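Titin heart isoform N2-B (Homo sapiens, PDB 2BK8) is a giant muscle protein of the sarcomere, whose M1 immunoglobulin-like domain belongs to its M-band region and probably serves a structural role. Local coordinates at residues Gly16-Tyr21 against Tyr61-Thr66. Residues are numbered along the deposited sequence; the frame is centred on the assembly and turned at random. Where two conformers were deposited one is given.
Sequences GGHVKY and YVKDIT
K20 lays its CB over one face of the Y61 ring, 3.5 Å from the centroid, a CH-pi contact displaced toward the rim. The two side chains run side by side in the same direction from a non-hydrogen-bonded antiparallel pair, and in the conformer described K20 CD reaches the phenol end, 3.3 Å from Y61 OH. While K20 CB covers a face, H18 CD2 comes to the edge of the same ring, near its plane and 3.9 Å from Y61 CE2, with the two ring planes inclined at 31°. Chi1 of 73° sets H18 CG between its own backbone N and carbonyl carbon, and the imidazole points the same way as the phenol. H18 CB also touches K63 CE, next to the terminal NZ, in the conformer described. An alanine in place of Y61 would probably leave K20 CB with no aromatic face beneath it and open a gap beside H18 CD2. Beneath these side chains, strands 19-26 and 57-62 are central neighbours in one sheet of the I-set immunoglobulin beta-sandwich, flanked by strands 4-5 and 49-54. V19 and V62 form the adjacent hydrogen-bonded pair, with V62 N to V19 O at 3.0 Å and V19 N to V62 O at 3.2 Å. Their side chains take the other face of the sheet, where V19 also packs on L90 of strand 83-92 in the opposing sheet. Past the strand ends, I65 N donates a hydrogen bond to G17 O, and G16 N donates one to I65 O, the latter at 2.8 Å and nearly straight at 170°. I65 CG1 sits 3.4 Å from G17 O, while the isoleucine side chain also packs on L90 and V92.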
loop_
_atom_site.group_PDB
_atom_site.type_symbol
_atom_site.label_atom_id
_atom_site.label_comp_id
_atom_site.label_asym_id
_atom_site.label_seq_id
_atom_site.Cartn_x
_atom_site.Cartn_y
_atom_site.Cartn_z
ATOM N N GLY A 16 11.370 -14.002 4.699
ATOM C CA GLY A 16 11.477 -13.804 6.158
ATOM C C GLY A 16 11.706 -12.383 6.631
ATOM O O GLY A 16 11.655 -12.103 7.829
ATOM N N GLY A 17 11.948 -11.464 5.689
ATOM C CA GLY A 17 12.100 -10.051 6.032
ATOM C C GLY A 17 10.806 -9.262 5.910
ATOM O O GLY A 17 9.705 -9.849 5.931
ATOM N N HIS A 18 10.935 -7.935 5.779
ATOM C CA HIS A 18 9.798 -7.041 5.562
ATOM C C HIS A 18 10.066 -5.988 4.457
ATOM O O HIS A 18 11.227 -5.792 4.054
ATOM C CB HIS A 18 9.396 -6.377 6.902
ATOM C CG HIS A 18 10.352 -5.315 7.383
ATOM N ND1 HIS A 18 11.398 -5.584 8.229
ATOM C CD2 HIS A 18 10.400 -3.979 7.153
ATOM C CE1 HIS A 18 12.065 -4.474 8.494
ATOM N NE2 HIS A 18 11.469 -3.479 7.864
ATOM N N VAL A 19 9.011 -5.322 3.957
ATOM C CA VAL A 19 9.155 -4.125 3.105
ATOM C C VAL A 19 8.106 -3.102 3.553
ATOM O O VAL A 19 7.174 -3.466 4.282
ATOM C CB VAL A 19 8.995 -4.400 1.570
ATOM C CG1 VAL A 19 9.997 -5.466 1.087
ATOM C CG2 VAL A 19 7.544 -4.755 1.207
ATOM N N LYS A 20 8.233 -1.843 3.118
ATOM C CA LYS A 20 7.233 -0.807 3.399
ATOM C C LYS A 20 6.842 -0.090 2.129
ATOM O O LYS A 20 7.659 0.015 1.194
ATOM C CB LYS A 20 7.806 0.227 4.394
ATOM C CG LYS A 20 9.145 0.853 3.951
ATOM C CD LYS A 20 9.526 2.128 4.730
ATOM C CE LYS A 20 10.407 3.088 3.898
ATOM N NZ LYS A 20 11.419 2.393 3.035
ATOM N N TYR A 21 5.610 0.419 2.116
ATOM C CA TYR A 21 5.120 1.304 1.071
ATOM C C TYR A 21 4.561 2.594 1.712
ATOM O O TYR A 21 3.786 2.546 2.666
ATOM C CB TYR A 21 4.044 0.627 0.193
ATOM C CG TYR A 21 4.620 -0.533 -0.575
ATOM C CD1 TYR A 21 5.388 -0.325 -1.741
ATOM C CD2 TYR A 21 4.473 -1.848 -0.106
ATOM C CE1 TYR A 21 5.958 -1.418 -2.432
ATOM C CE2 TYR A 21 5.009 -2.898 -0.793
ATOM C CZ TYR A 21 5.769 -2.681 -1.938
ATOM O OH TYR A 21 6.328 -3.778 -2.571
ATOM N N TYR A 61 3.169 -1.767 5.954
ATOM C CA TYR A 61 4.323 -2.627 6.223
ATOM C C TYR A 61 3.935 -4.090 6.055
ATOM O O TYR A 61 3.008 -4.570 6.714
ATOM C CB TYR A 61 4.853 -2.392 7.626
ATOM C CG TYR A 61 5.954 -1.370 7.706
ATOM C CD1 TYR A 61 5.663 -0.021 7.608
ATOM C CD2 TYR A 61 7.279 -1.748 7.878
ATOM C CE1 TYR A 61 6.659 0.935 7.686
ATOM C CE2 TYR A 61 8.299 -0.796 7.951
ATOM C CZ TYR A 61 7.974 0.548 7.843
ATOM O OH TYR A 61 8.940 1.539 7.943
ATOM N N VAL A 62 4.655 -4.787 5.171
ATOM C CA VAL A 62 4.437 -6.243 4.944
ATOM C C VAL A 62 5.496 -7.094 5.634
ATOM O O VAL A 62 6.677 -6.912 5.354
ATOM C CB VAL A 62 4.489 -6.599 3.433
ATOM C CG1 VAL A 62 4.164 -8.106 3.241
ATOM C CG2 VAL A 62 3.537 -5.703 2.602
ATOM N N LYS A 63 5.067 -8.021 6.516
ATOM C CA LYS A 63 5.931 -8.861 7.373
ATOM C C LYS A 63 6.115 -10.305 6.882
ATOM O O LYS A 63 5.318 -10.789 6.084
ATOM C CB LYS A 63 5.363 -8.914 8.798
ATOM C CG LYS A 63 5.562 -7.647 9.614
ATOM C CD LYS A 63 5.154 -6.400 8.835
ATOM C CE LYS A 63 6.215 -5.350 9.000
ATOM N NZ LYS A 63 5.679 -4.009 8.678
ATOM N N ASP A 64 7.122 -10.999 7.433
ATOM C CA ASP A 64 7.384 -12.423 7.166
ATOM C C ASP A 64 7.272 -12.758 5.682
ATOM O O ASP A 64 6.447 -13.561 5.274
ATOM C CB ASP A 64 6.434 -13.328 7.981
ATOM C CG ASP A 64 6.615 -13.189 9.468
ATOM O OD1 ASP A 64 7.676 -13.608 9.977
ATOM O OD2 ASP A 64 5.677 -12.701 10.141
ATOM N N ILE A 65 8.085 -12.112 4.855
ATOM C CA ILE A 65 7.928 -12.227 3.388
ATOM C C ILE A 65 8.066 -13.674 2.881
ATOM O O ILE A 65 8.902 -14.477 3.400
ATOM C CB ILE A 65 8.891 -11.225 2.636
ATOM C CG1 ILE A 65 8.400 -9.766 2.818
ATOM C CG2 ILE A 65 9.148 -11.681 1.157
ATOM C CD1 ILE A 65 7.183 -9.396 2.027
ATOM N N THR A 66 7.205 -14.060 1.931
ATOM C CA THR A 66 7.358 -15.353 1.208
ATOM C C THR A 66 7.256 -15.089 -0.303
ATOM O O THR A 66 6.898 -13.984 -0.730
ATOM C CB THR A 66 6.268 -16.444 1.572
ATOM O OG1 THR A 66 4.987 -16.061 1.014
ATOM C CG2 THR A 66 6.157 -16.659 3.082
#